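Local coordinates for polyketide synthase type I (Bacillus amyloliquefaciens, PDB 5KKU), which forms an N-terminal dehydratase domain of the difficidin assembly line and probably removes water from beta-hydroxyacyl intermediates, at residues D73-V78 against E94-G99; R31-V36 against Q64-S69; L126-F131 against Y266-N271; Y115-A120 against C228-F233. One frame throughout, in Å; residues are numbered along the deposited sequence.

Contact 2 opens first along the chain. Its segments 31-36 and 64-69 close a loop that holds helix 37-49. Contact 1 follows in series and joins 73-78 to 94-99 within one hairpin. The two touch: Lys-74 NZ lies 2.6 Å from Val-67 O, probably a hydrogen bond. Both belong to the predicted N-terminal hotdog fold. Contacts 4 and 3 then cross, since their segments alternate. Contact 4 ties 115-120 back to 228-233 and so links the two hotdog halves. Contact 3 sets 126-131 against the turn 266-271 of the C-terminal half. The centres of contacts 1 and 3 are about 41 Å apart, on opposite sides of the chain's centre.

Contact 1 of 4, residues D73-V78 against E94-G99; sequences DKHLYV and EKAKNG
Strands 73-83 and 86-97 form a beta hairpin, and this contact lies at the end far from its turn. Asp-73 with Ala-96 and His-75 with Glu-94 are antiparallel hydrogen-bonded pairs. Lys-74 with Lys-95 is the non-hydrogen-bonded pair between them. His-75 N donates to Glu-94 O at 2.9 Å, nearly along the C=O axis. The bond from Ala-96 N to Asp-73 O is longer, 3.2 Å, with the donor well above the carbonyl plane.

The face of Asp-73, His-75, Glu-94 and Ala-96 is well packed. The CB of Ala-96 sits over the centre of the His-75 ring, a CH-pi contact of 3.8 Å to the centroid. Gly-99 O meets the ring edge, 3.5 Å from His-75 CE1. Glu-94 has CG anti to the backbone N (chi1 -175°) and runs out extended. Its OE1 accepts from Tyr-77 OH at 2.9 Å, with carboxylate and ring nearly coplanar. Its OE2 is held by Gly-103 N.

Lys-97 and Asn-98 point away at the exposed, loose end; Gly-99 is exposed too, but its O returns to the His-75 ring. The Lys-74 and Lys-95 side chains diverge, their NZ atoms 5.6 Å apart. Lys-74 NZ has Val-67 O as its partner, and Lys-95 makes a cation-pi contact with Phe-72. The carboxylate of Glu-94 thus has a separate donor on each oxygen, which would be expected to keep it ionised.

Contact 2 of 4, residues R31-V36 against Q64-S69; sequences RVLPGV and QPVVTS
The flat groups here are peptide planes and the Arg-31 guanidinium; neither segment has an aromatic ring. Thr-68 N donates to Arg-31 O at 3.0 Å, from above the carbonyl plane and 29° out of it. The Pro-65 ring, puckered rather than flat, touches Val-32 CG1 through its CB, 3.5 Å away. The Arg-31 guanidinium leads away on an extended chain and bonds through NH1 to His-17 O.

The two strands run antiparallel and are only weakly bonded. Leu-33 N lies 2.6 Å from Val-66 O, but that bond is bent to 119° and weak. Side chains carry the rest. Val-32 has CG1 anti to the backbone N, which sends CG1 to Pro-65 and CG2 to Val-67. The two valine side chains cross obliquely, methyl against methyl, with Val-32 CG2 3.4 Å from Val-67 CG2, tighter than usual. Leu-33 and Val-66 lie side by side and point the same way, with Leu-33 CB 3.3 Å from Val-66 CB. Leu-33 CD2 follows along the isopropyl group of Val-66. At the Arg-31 end, Thr-68 OG1 approaches Arg-31 CB to 3.6 Å, while its polar partner is His-17 ND1.

The small antiparallel sheet also contains strand 25-27, which carries His-25, the predicted proton acceptor. The side chain of Val-32 is about 5 Å from that of His-25. Val-32 would thus present an apolar side toward this predicted catalytic histidine, while His-17 takes the polar ends of Arg-31 with its O and of Thr-68 with its ND1.

Contact 3 of 4, residues L126-F131 against Y266-N271; sequences LNIEAF and YDRAGN
A helix N-terminus meets a hairpin turn here. Helix 128-133 starts in the connection into the C-terminal half of the domain. The turn 266-271 joins strands 258-266 and 272-283. Asn-127 is the N-cap: its OD1 accepts from Ala-130 N at 3.0 Å. In the turn, Gly-270 N bonds to Asp-267 O and Asp-267 N to Asn-271 O. The Asp-267 carboxylate takes Asn-271 N on OD1 and Asn-271 ND2 on OD2, the latter along the syn lone pair.

Leu-126 CB lies over one face of the Tyr-266 ring, offset toward the rim, a CH-pi contact of 4.2 Å to the centroid. Leu-126 CD2 reaches Tyr-266 CE2 at 4.0 Å. Lys-124 O holds the ring's OH. Ile-128 points its CD1 into the turn, 3.3 Å from Asp-267 O and 3.7 Å from Gly-270 CA. Gly-270 has positive phi (86°), and its CA lies 3.5 Å from Leu-126 O. Arg-268 has CG anti to the backbone N and bends at chi2 (58°). This brings its NH1 to 3.2 Å from Glu-129 CG, but 4.4 Å from Glu-129 OE1, beyond a salt bridge. Arg-268 NH2 makes a weak hydrogen bond to Tyr-238 OH, and Glu-129 OE2 a salt bridge with Lys-133. Tyr-238 and Tyr-240 of strand 236-248 pack on Ile-128 and Leu-126.

The turn is type I with a G1 bulge, a classic tight beta-hairpin connection, packed against a capped helix start.

Contact 4 of 4, residues Y115-A120 against C228-F233; sequences YLQEDA and CMYQPF
Gln-117 is the centre of the first shell. Its CG is anti to the backbone N (chi1 172°), so the chain reaches across toward 228-233. Gln-117 CG lies 4.0 Å from Cys-228 SG. Gln-117 CD is 3.9 Å from Tyr-230 CD1, and the amide and ring planes stand 69° apart. The amide end also comes up to the backbone carbonyl of Met-229. Asp-119 O approaches the ring edge, 3.8 Å from Tyr-230 CE1. Within the same segment, Cys-228 SG sits 3.3 Å above the Tyr-230 ring plane, offset toward the rim.

The next shell fixes these groups. Tyr-230 OH bonds to Glu-275 OE1 and Arg-226 NH2. The backbone of Tyr-230 pairs with Leu-273, and that of Cys-228 with Glu-275. Strand 55-62 pairs with both 107-116 and 219-229, so the contact sits where the two predicted hotdog folds join.

The thiol and the ring meet the Gln-117 side chain through modest van der Waals contact. The acid and the guanidinium at the phenol would be expected to fix the position and orientation of its hydroxyl, while the turn of the ring is left to groups packed on it, such as Cys-228 SG.

Contact 1 of 4, residues D73-V78 against E94-G99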
loop_
_atom_site.group_PDB
_atom_site.type_symbol
_atom_site.label_atom_id
_atom_site.label_comp_id
_atom_site.label_asym_id
_atom_site.label_seq_id
_atom_site.Cartn_x
_atom_site.Cartn_y
_atom_site.Cartn_z
ATOM N N ASP A 73 16.989 -13.749 3.198
ATOM C CA ASP A 73 16.441 -12.561 2.601
ATOM C C ASP A 73 15.481 -12.953 1.488
ATOM O O ASP A 73 15.097 -14.084 1.391
ATOM C CB ASP A 73 17.545 -11.693 2.050
ATOM C CG ASP A 73 18.508 -11.248 3.093
ATOM O OD1 ASP A 73 18.106 -11.001 4.213
ATOM O OD2 ASP A 73 19.664 -11.123 2.785
ATOM N N LYS A 74 15.099 -12.033 0.636
ATOM C CA LYS A 74 14.308 -12.368 -0.517
ATOM C C LYS A 74 14.789 -11.698 -1.771
ATOM O O LYS A 74 15.174 -10.596 -1.743
ATOM C CB LYS A 74 12.849 -12.048 -0.297
ATOM C CG LYS A 74 12.178 -12.885 0.720
ATOM C CD LYS A 74 12.094 -14.305 0.303
ATOM C CE LYS A 74 10.689 -14.767 0.459
ATOM N NZ LYS A 74 10.335 -15.086 1.856
ATOM N N HIS A 75 14.741 -12.408 -2.873
ATOM C CA HIS A 75 14.889 -11.843 -4.186
ATOM C C HIS A 75 13.592 -11.813 -4.884
ATOM O O HIS A 75 12.934 -12.777 -4.957
ATOM C CB HIS A 75 15.885 -12.627 -5.024
ATOM C CG HIS A 75 17.301 -12.323 -4.707
ATOM N ND1 HIS A 75 18.337 -12.817 -5.439
ATOM C CD2 HIS A 75 17.853 -11.594 -3.724
ATOM C CE1 HIS A 75 19.466 -12.399 -4.930
ATOM N NE2 HIS A 75 19.200 -11.648 -3.894
ATOM N N LEU A 76 13.214 -10.696 -5.429
ATOM C CA LEU A 76 11.981 -10.565 -6.150
ATOM C C LEU A 76 12.219 -10.472 -7.654
ATOM O O LEU A 76 13.153 -9.911 -8.098
ATOM C CB LEU A 76 11.253 -9.324 -5.654
ATOM C CG LEU A 76 10.431 -9.437 -4.391
ATOM C CD1 LEU A 76 11.210 -10.003 -3.233
ATOM C CD2 LEU A 76 9.780 -8.130 -4.050
ATOM N N TYR A 77 11.360 -11.055 -8.446
ATOM C CA TYR A 77 11.465 -10.994 -9.892
ATOM C C TYR A 77 10.255 -10.275 -10.501
ATOM O O TYR A 77 9.178 -10.775 -10.476
ATOM C CB TYR A 77 11.638 -12.387 -10.478
ATOM C CG TYR A 77 12.777 -13.176 -9.915
ATOM C CD1 TYR A 77 14.057 -12.848 -10.205
ATOM C CD2 TYR A 77 12.568 -14.243 -9.083
ATOM C CE1 TYR A 77 15.096 -13.553 -9.698
ATOM C CE2 TYR A 77 13.608 -14.963 -8.581
ATOM C CZ TYR A 77 14.876 -14.596 -8.900
ATOM O OH TYR A 77 15.930 -15.262 -8.435
ATOM N N VAL A 78 10.470 -9.082 -11.021
ATOM C CA VAL A 78 9.413 -8.307 -11.646
ATOM C C VAL A 78 9.421 -8.481 -13.146
ATOM O O VAL A 78 10.334 -8.085 -13.802
ATOM C CB VAL A 78 9.462 -6.814 -11.280
ATOM C CG1 VAL A 78 8.258 -6.105 -11.792
ATOM C CG2 VAL A 78 9.522 -6.602 -9.805
ATOM N N GLU A 94 11.789 -15.317 -4.084
ATOM C CA GLU A 94 12.511 -16.492 -3.718
ATOM C C GLU A 94 13.416 -16.231 -2.570
ATOM O O GLU A 94 13.835 -15.152 -2.425
ATOM C CB GLU A 94 13.344 -16.883 -4.915
ATOM C CG GLU A 94 14.114 -18.150 -4.848
ATOM C CD GLU A 94 15.289 -18.153 -5.785
ATOM O OE1 GLU A 94 15.252 -17.498 -6.803
ATOM O OE2 GLU A 94 16.243 -18.849 -5.498
ATOM N N LYS A 95 13.708 -17.244 -1.769
ATOM C CA LYS A 95 14.636 -17.080 -0.679
ATOM C C LYS A 95 16.070 -16.826 -1.207
ATOM O O LYS A 95 16.462 -17.371 -2.215
ATOM C CB LYS A 95 14.620 -18.283 0.235
ATOM C CG LYS A 95 13.575 -18.326 1.314
ATOM C CD LYS A 95 13.753 -19.600 2.139
ATOM C CE LYS A 95 12.518 -20.131 2.843
ATOM N NZ LYS A 95 11.419 -20.551 1.966
ATOM N N ALA A 96 16.832 -16.003 -0.528
ATOM C CA ALA A 96 18.233 -15.836 -0.849
ATOM C C ALA A 96 19.036 -15.663 0.409
ATOM O O ALA A 96 18.506 -15.398 1.427
ATOM C CB ALA A 96 18.428 -14.662 -1.749
ATOM N N LYS A 97 20.331 -15.802 0.309
ATOM C CA LYS A 97 21.219 -15.621 1.432
ATOM C C LYS A 97 22.566 -15.061 0.976
ATOM O O LYS A 97 23.122 -15.499 0.022
ATOM C CB LYS A 97 21.395 -16.913 2.192
ATOM C CG LYS A 97 21.787 -16.726 3.627
ATOM C CD LYS A 97 21.440 -17.912 4.498
ATOM C CE LYS A 97 21.993 -17.731 5.890
ATOM N NZ LYS A 97 22.005 -18.934 6.750
ATOM N N ASN A 98 23.040 -14.054 1.673
ATOM C CA ASN A 98 24.278 -13.403 1.323
ATOM C C ASN A 98 24.400 -13.096 -0.164
ATOM O O ASN A 98 25.420 -13.396 -0.773
ATOM C CB ASN A 98 25.445 -14.267 1.784
ATOM C CG ASN A 98 25.600 -14.290 3.283
ATOM O OD1 ASN A 98 25.335 -13.327 3.935
ATOM N ND2 ASN A 98 26.059 -15.377 3.811
ATOM N N GLY A 99 23.344 -12.527 -0.722
ATOM C CA GLY A 99 23.296 -12.091 -2.086
ATOM C C GLY A 99 23.003 -13.091 -3.166
ATOM O O GLY A 99 22.919 -12.734 -4.272
#

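Contact 2 of 4, residues R31-V36 against Q64-S69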
loop_
_atom_site.group_PDB
_atom_site.type_symbol
_atom_site.label_atom_id
_atom_site.label_comp_id
_atom_site.label_asym_id
_atom_site.label_seq_id
_atom_site.Cartn_x
_atom_site.Cartn_y
_atom_site.Cartn_z
ATOM N N ARG A 31 8.529 -10.363 10.282
ATOM C CA ARG A 31 8.751 -9.287 9.324
ATOM C C ARG A 31 8.177 -9.641 7.956
ATOM O O ARG A 31 8.566 -10.638 7.348
ATOM C CB ARG A 31 10.243 -8.975 9.202
ATOM C CG ARG A 31 10.893 -8.533 10.504
ATOM C CD ARG A 31 12.341 -8.123 10.287
ATOM N NE ARG A 31 13.071 -8.008 11.546
ATOM C CZ ARG A 31 14.260 -7.427 11.670
ATOM N NH1 ARG A 31 14.859 -6.904 10.608
ATOM N NH2 ARG A 31 14.852 -7.369 12.854
ATOM N N VAL A 32 7.249 -8.819 7.478
ATOM C CA VAL A 32 6.620 -9.043 6.181
ATOM C C VAL A 32 6.715 -7.801 5.302
ATOM O O VAL A 32 7.075 -6.721 5.773
ATOM C CB VAL A 32 5.140 -9.440 6.334
ATOM C CG1 VAL A 32 4.522 -9.714 4.971
ATOM C CG2 VAL A 32 5.008 -10.654 7.241
ATOM N N LEU A 33 6.390 -7.960 4.023
ATOM C CA LEU A 33 6.439 -6.853 3.077
ATOM C C LEU A 33 5.037 -6.380 2.707
ATOM O O LEU A 33 4.264 -7.127 2.098
ATOM C CB LEU A 33 7.207 -7.258 1.817
ATOM C CG LEU A 33 7.468 -6.148 0.796
ATOM C CD1 LEU A 33 8.010 -4.904 1.482
ATOM C CD2 LEU A 33 8.422 -6.627 -0.288
ATOM N N PRO A 34 4.713 -5.087 3.099
ATOM C CA PRO A 34 3.350 -4.668 2.723
ATOM C C PRO A 34 3.091 -4.851 1.231
ATOM O O PRO A 34 3.958 -4.544 0.413
ATOM C CB PRO A 34 3.317 -3.180 3.080
ATOM C CG PRO A 34 4.211 -3.070 4.254
ATOM C CD PRO A 34 5.371 -3.921 3.846
ATOM N N GLY A 35 1.906 -5.346 0.889
ATOM C CA GLY A 35 1.544 -5.565 -0.500
ATOM C C GLY A 35 1.588 -4.291 -1.319
ATOM O O GLY A 35 1.947 -4.311 -2.497
ATOM N N VAL A 36 1.222 -3.177 -0.693
ATOM C CA VAL A 36 1.219 -1.900 -1.360
ATOM C C VAL A 36 2.602 -1.337 -1.610
ATOM O O VAL A 36 2.776 -0.546 -2.448
ATOM C CB VAL A 36 0.344 -0.848 -0.651
ATOM C CG1 VAL A 36 -1.101 -1.157 -0.812
ATOM C CG2 VAL A 36 0.719 -0.635 0.797
ATOM N N GLN A 64 0.929 -13.274 -2.153
ATOM C CA GLN A 64 1.623 -14.012 -1.137
ATOM C C GLN A 64 2.441 -12.882 -0.469
ATOM O O GLN A 64 2.997 -12.103 -1.141
ATOM C CB GLN A 64 2.436 -15.192 -1.591
ATOM C CG GLN A 64 2.722 -16.202 -0.551
ATOM C CD GLN A 64 1.563 -17.083 -0.192
ATOM O OE1 GLN A 64 0.610 -16.625 0.326
ATOM N NE2 GLN A 64 1.681 -18.344 -0.436
ATOM N N PRO A 65 2.460 -12.802 0.839
ATOM C CA PRO A 65 3.247 -11.786 1.508
ATOM C C PRO A 65 4.738 -12.057 1.383
ATOM O O PRO A 65 5.081 -13.178 1.427
ATOM C CB PRO A 65 2.784 -11.910 2.948
ATOM C CG PRO A 65 2.401 -13.293 3.100
ATOM C CD PRO A 65 1.761 -13.647 1.806
ATOM N N VAL A 66 5.566 -11.069 1.137
ATOM C CA VAL A 66 7.002 -11.240 1.174
ATOM C C VAL A 66 7.481 -11.207 2.628
ATOM O O VAL A 66 7.460 -10.193 3.247
ATOM C CB VAL A 66 7.734 -10.177 0.342
ATOM C CG1 VAL A 66 9.213 -10.165 0.612
ATOM C CG2 VAL A 66 7.476 -10.348 -1.128
ATOM N N VAL A 67 7.883 -12.353 3.156
ATOM C CA VAL A 67 8.364 -12.502 4.515
ATOM C C VAL A 67 9.877 -12.700 4.568
ATOM O O VAL A 67 10.392 -13.512 3.893
ATOM C CB VAL A 67 7.650 -13.652 5.209
ATOM C CG1 VAL A 67 8.302 -14.047 6.511
ATOM C CG2 VAL A 67 6.212 -13.309 5.437
ATOM N N THR A 68 10.533 -12.006 5.475
ATOM C CA THR A 68 11.958 -12.192 5.690
ATOM C C THR A 68 12.289 -12.819 7.009
ATOM O O THR A 68 11.486 -12.868 7.875
ATOM C CB THR A 68 12.784 -10.907 5.512
ATOM O OG1 THR A 68 12.541 -10.006 6.582
ATOM C CG2 THR A 68 12.425 -10.248 4.293
ATOM N N SER A 69 13.506 -13.272 7.154
ATOM C CA SER A 69 13.964 -13.926 8.337
ATOM C C SER A 69 15.433 -13.617 8.596
ATOM O O SER A 69 16.106 -13.168 7.732
ATOM C CB SER A 69 13.747 -15.416 8.174
ATOM O OG SER A 69 14.293 -16.172 9.194
#

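Contact 3 of 4, residues L126-F131 against Y266-N271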
loop_
_atom_site.group_PDB
_atom_site.type_symbol
_atom_site.label_atom_id
_atom_site.label_comp_id
_atom_site.label_asym_id
_atom_site.label_seq_id
_atom_site.Cartn_x
_atom_site.Cartn_y
_atom_site.Cartn_z
ATOM N N LEU A 126 -9.715 19.711 -3.039
ATOM C CA LEU A 126 -10.407 19.841 -1.800
ATOM C C LEU A 126 -9.722 20.867 -0.940
ATOM O O LEU A 126 -8.519 20.948 -0.910
ATOM C CB LEU A 126 -10.342 18.446 -1.154
ATOM C CG LEU A 126 -10.733 18.238 0.299
ATOM C CD1 LEU A 126 -12.229 18.154 0.471
ATOM C CD2 LEU A 126 -10.038 17.030 0.890
ATOM N N ASN A 127 -10.523 21.639 -0.235
ATOM C CA ASN A 127 -10.002 22.611 0.676
ATOM C C ASN A 127 -9.597 21.951 1.970
ATOM O O ASN A 127 -10.416 21.740 2.817
ATOM C CB ASN A 127 -10.999 23.739 0.947
ATOM C CG ASN A 127 -10.358 24.961 1.563
ATOM O OD1 ASN A 127 -9.588 24.892 2.480
ATOM N ND2 ASN A 127 -10.685 26.078 1.032
ATOM N N ILE A 128 -8.315 21.673 2.098
ATOM C CA ILE A 128 -7.773 20.976 3.238
ATOM C C ILE A 128 -8.040 21.721 4.542
ATOM O O ILE A 128 -8.535 21.121 5.445
ATOM C CB ILE A 128 -6.304 20.566 3.059
ATOM C CG1 ILE A 128 -6.178 19.320 2.206
ATOM C CG2 ILE A 128 -5.670 20.147 4.358
ATOM C CD1 ILE A 128 -6.548 19.522 0.803
ATOM N N GLU A 129 -7.698 22.984 4.596
ATOM C CA GLU A 129 -7.925 23.803 5.743
ATOM C C GLU A 129 -9.376 23.848 6.186
ATOM O O GLU A 129 -9.647 23.730 7.334
ATOM C CB GLU A 129 -7.545 25.201 5.416
ATOM C CG GLU A 129 -6.162 25.679 5.638
ATOM C CD GLU A 129 -6.207 27.186 5.736
ATOM O OE1 GLU A 129 -5.822 27.862 4.798
ATOM O OE2 GLU A 129 -6.716 27.699 6.731
ATOM N N ALA A 130 -10.256 24.052 5.249
ATOM C CA ALA A 130 -11.635 24.117 5.558
ATOM C C ALA A 130 -12.184 22.808 6.089
ATOM O O ALA A 130 -12.993 22.821 6.936
ATOM C CB ALA A 130 -12.425 24.596 4.371
ATOM N N PHE A 131 -11.719 21.693 5.541
ATOM C CA PHE A 131 -12.111 20.371 5.996
ATOM C C PHE A 131 -11.725 20.176 7.436
ATOM O O PHE A 131 -12.495 19.721 8.199
ATOM C CB PHE A 131 -11.524 19.251 5.147
ATOM C CG PHE A 131 -12.202 17.928 5.346
ATOM C CD1 PHE A 131 -11.848 17.095 6.372
ATOM C CD2 PHE A 131 -13.198 17.525 4.510
ATOM C CE1 PHE A 131 -12.491 15.911 6.579
ATOM C CE2 PHE A 131 -13.828 16.343 4.691
ATOM C CZ PHE A 131 -13.468 15.519 5.724
ATOM N N TYR A 266 -4.203 13.899 -1.423
ATOM C CA TYR A 266 -3.984 15.303 -1.702
ATOM C C TYR A 266 -2.703 15.865 -1.113
ATOM O O TYR A 266 -2.249 15.367 -0.138
ATOM C CB TYR A 266 -5.155 16.102 -1.176
ATOM C CG TYR A 266 -6.411 15.900 -1.935
ATOM C CD1 TYR A 266 -6.635 16.517 -3.150
ATOM C CD2 TYR A 266 -7.390 15.068 -1.437
ATOM C CE1 TYR A 266 -7.798 16.303 -3.824
ATOM C CE2 TYR A 266 -8.547 14.860 -2.107
ATOM C CZ TYR A 266 -8.744 15.459 -3.296
ATOM O OH TYR A 266 -9.895 15.194 -3.891
ATOM N N ASP A 267 -2.140 16.759 -1.830
ATOM C CA ASP A 267 -1.492 17.640 -1.105
ATOM C C ASP A 267 -2.533 18.564 -0.496
ATOM O O ASP A 267 -3.704 18.573 -0.546
ATOM C CB ASP A 267 -0.307 18.318 -1.795
ATOM C CG ASP A 267 -0.695 19.299 -2.875
ATOM O OD1 ASP A 267 -1.806 19.787 -2.873
ATOM O OD2 ASP A 267 0.141 19.614 -3.719
ATOM N N ARG A 268 -1.778 19.388 0.190
ATOM C CA ARG A 268 -2.117 20.442 1.079
ATOM C C ARG A 268 -2.723 21.646 0.425
ATOM O O ARG A 268 -3.654 22.189 0.944
ATOM C CB ARG A 268 -0.857 20.853 1.807
ATOM C CG ARG A 268 -0.984 22.001 2.745
ATOM C CD ARG A 268 -1.999 21.757 3.817
ATOM N NE ARG A 268 -2.430 23.022 4.308
ATOM C CZ ARG A 268 -2.786 23.289 5.545
ATOM N NH1 ARG A 268 -3.184 24.501 5.844
ATOM N NH2 ARG A 268 -2.765 22.359 6.469
ATOM N N ALA A 269 -2.169 22.043 -0.698
ATOM C CA ALA A 269 -2.833 23.022 -1.504
ATOM C C ALA A 269 -4.040 22.485 -2.211
ATOM O O ALA A 269 -4.666 23.182 -2.920
ATOM C CB ALA A 269 -1.865 23.614 -2.496
ATOM N N GLY A 270 -4.379 21.238 -1.976
ATOM C CA GLY A 270 -5.512 20.635 -2.613
ATOM C C GLY A 270 -5.324 20.014 -3.964
ATOM O O GLY A 270 -6.268 19.699 -4.572
ATOM N N ASN A 271 -4.116 19.836 -4.435
ATOM C CA ASN A 271 -3.852 19.113 -5.653
ATOM C C ASN A 271 -3.927 17.617 -5.492
ATOM O O ASN A 271 -3.565 17.118 -4.487
ATOM C CB ASN A 271 -2.465 19.459 -6.145
ATOM C CG ASN A 271 -2.272 20.925 -6.338
ATOM O OD1 ASN A 271 -3.038 21.567 -7.022
ATOM N ND2 ASN A 271 -1.269 21.458 -5.718
#

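Contact 4 of 4, residues Y115-A120 against C228-F233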
loop_
_atom_site.group_PDB
_atom_site.type_symbol
_atom_site.label_atom_id
_atom_site.label_comp_id
_atom_site.label_asym_id
_atom_site.label_seq_id
_atom_site.Cartn_x
_atom_site.Cartn_y
_atom_site.Cartn_z
ATOM N N TYR A 115 -0.737 0.490 -17.617
ATOM C CA TYR A 115 -1.082 1.313 -18.757
ATOM C C TYR A 115 -0.343 2.619 -18.778
ATOM O O TYR A 115 0.091 3.097 -17.790
ATOM C CB TYR A 115 -2.539 1.661 -18.731
ATOM C CG TYR A 115 -3.446 0.529 -18.945
ATOM C CD1 TYR A 115 -3.612 -0.418 -17.983
ATOM C CD2 TYR A 115 -4.140 0.401 -20.105
ATOM C CE1 TYR A 115 -4.441 -1.463 -18.176
ATOM C CE2 TYR A 115 -4.982 -0.648 -20.314
ATOM C CZ TYR A 115 -5.122 -1.575 -19.339
ATOM O OH TYR A 115 -5.939 -2.624 -19.523
ATOM N N LEU A 116 -0.269 3.213 -19.933
ATOM C CA LEU A 116 0.324 4.499 -19.988
ATOM C C LEU A 116 -0.734 5.482 -19.495
ATOM O O LEU A 116 -1.870 5.355 -19.789
ATOM C CB LEU A 116 0.781 4.801 -21.391
ATOM C CG LEU A 116 1.948 3.935 -21.844
ATOM C CD1 LEU A 116 1.867 3.649 -23.318
ATOM C CD2 LEU A 116 3.286 4.549 -21.552
ATOM N N GLN A 117 -0.326 6.449 -18.710
ATOM C CA GLN A 117 -1.249 7.450 -18.205
ATOM C C GLN A 117 -1.217 8.603 -19.182
ATOM O O GLN A 117 -0.185 9.026 -19.630
ATOM C CB GLN A 117 -0.853 7.829 -16.811
ATOM C CG GLN A 117 -1.583 8.982 -16.222
ATOM C CD GLN A 117 -0.695 9.764 -15.285
ATOM O OE1 GLN A 117 0.143 9.206 -14.545
ATOM N NE2 GLN A 117 -0.835 11.076 -15.350
ATOM N N GLU A 118 -2.387 9.103 -19.496
ATOM C CA GLU A 118 -2.663 10.076 -20.547
ATOM C C GLU A 118 -3.921 10.879 -20.238
ATOM O O GLU A 118 -4.249 11.834 -20.943
ATOM C CB GLU A 118 -2.803 9.377 -21.900
ATOM C CG GLU A 118 -3.836 8.263 -21.920
ATOM C CD GLU A 118 -4.724 8.312 -23.148
ATOM O OE1 GLU A 118 -4.330 7.747 -24.190
ATOM O OE2 GLU A 118 -5.815 8.915 -23.072
ATOM N N ASP A 119 -4.624 10.487 -19.180
ATOM C CA ASP A 119 -5.847 11.169 -18.776
ATOM C C ASP A 119 -5.655 11.915 -17.460
ATOM O O ASP A 119 -4.926 11.459 -16.579
ATOM C CB ASP A 119 -7.001 10.171 -18.651
ATOM C CG ASP A 119 -7.544 9.736 -19.998
ATOM O OD1 ASP A 119 -8.319 10.504 -20.604
ATOM O OD2 ASP A 119 -7.195 8.625 -20.450
ATOM N N ALA A 120 -6.311 13.064 -17.335
ATOM C CA ALA A 120 -6.216 13.853 -16.161
ATOM C C ALA A 120 -6.955 13.286 -14.981
ATOM O O ALA A 120 -7.827 12.473 -15.112
ATOM C CB ALA A 120 -6.755 15.212 -16.501
ATOM N N CYS A 228 -3.104 5.340 -9.434
ATOM C CA CYS A 228 -2.414 6.203 -10.340
ATOM C C CYS A 228 -1.700 7.329 -9.611
ATOM O O CYS A 228 -2.325 8.051 -8.909
ATOM C CB CYS A 228 -3.409 6.743 -11.356
ATOM S SG CYS A 228 -2.769 7.818 -12.609
ATOM N N MET A 229 -0.469 7.600 -9.624
ATOM C CA MET A 229 0.423 8.648 -9.123
ATOM C C MET A 229 0.418 9.849 -10.054
ATOM O O MET A 229 0.722 9.720 -11.238
ATOM C CB MET A 229 1.856 8.131 -8.958
ATOM C CG MET A 229 2.032 7.067 -7.887
ATOM S SD MET A 229 1.558 7.644 -6.243
ATOM C CE MET A 229 2.818 8.879 -5.930
ATOM N N TYR A 230 0.003 11.006 -9.639
ATOM C CA TYR A 230 0.092 12.048 -10.612
ATOM C C TYR A 230 1.271 12.941 -10.309
ATOM O O TYR A 230 1.849 13.513 -11.175
ATOM C CB TYR A 230 -1.182 12.818 -10.714
ATOM C CG TYR A 230 -2.320 12.051 -11.217
ATOM C CD1 TYR A 230 -2.570 11.927 -12.565
ATOM C CD2 TYR A 230 -3.182 11.458 -10.353
ATOM C CE1 TYR A 230 -3.654 11.235 -13.020
ATOM C CE2 TYR A 230 -4.261 10.776 -10.799
ATOM C CZ TYR A 230 -4.492 10.672 -12.117
ATOM O OH TYR A 230 -5.557 9.965 -12.477
ATOM N N GLN A 231 1.664 12.976 -9.057
ATOM C CA GLN A 231 2.724 13.827 -8.597
ATOM C C GLN A 231 3.453 13.149 -7.450
ATOM O O GLN A 231 2.902 12.303 -6.797
ATOM C CB GLN A 231 2.151 15.139 -8.127
ATOM C CG GLN A 231 2.797 16.367 -8.708
ATOM C CD GLN A 231 2.364 16.699 -10.112
ATOM O OE1 GLN A 231 1.285 16.343 -10.527
ATOM N NE2 GLN A 231 3.209 17.394 -10.833
ATOM N N PRO A 232 4.689 13.514 -7.195
ATOM C CA PRO A 232 5.429 12.928 -6.084
ATOM C C PRO A 232 4.963 13.417 -4.739
ATOM O O PRO A 232 4.533 14.519 -4.640
ATOM C CB PRO A 232 6.847 13.377 -6.340
ATOM C CG PRO A 232 6.705 14.587 -7.156
ATOM C CD PRO A 232 5.512 14.403 -7.997
ATOM N N PHE A 233 4.988 12.575 -3.743
ATOM C CA PHE A 233 4.565 12.959 -2.431
ATOM C C PHE A 233 5.416 14.055 -1.785
ATOM O O PHE A 233 6.584 14.020 -1.842
ATOM C CB PHE A 233 4.578 11.732 -1.531
ATOM C CG PHE A 233 3.539 10.702 -1.847
ATOM C CD1 PHE A 233 2.327 11.050 -2.334
ATOM C CD2 PHE A 233 3.785 9.374 -1.596
ATOM C CE1 PHE A 233 1.379 10.093 -2.579
ATOM C CE2 PHE A 233 2.842 8.417 -1.840
ATOM C CZ PHE A 233 1.637 8.775 -2.339
#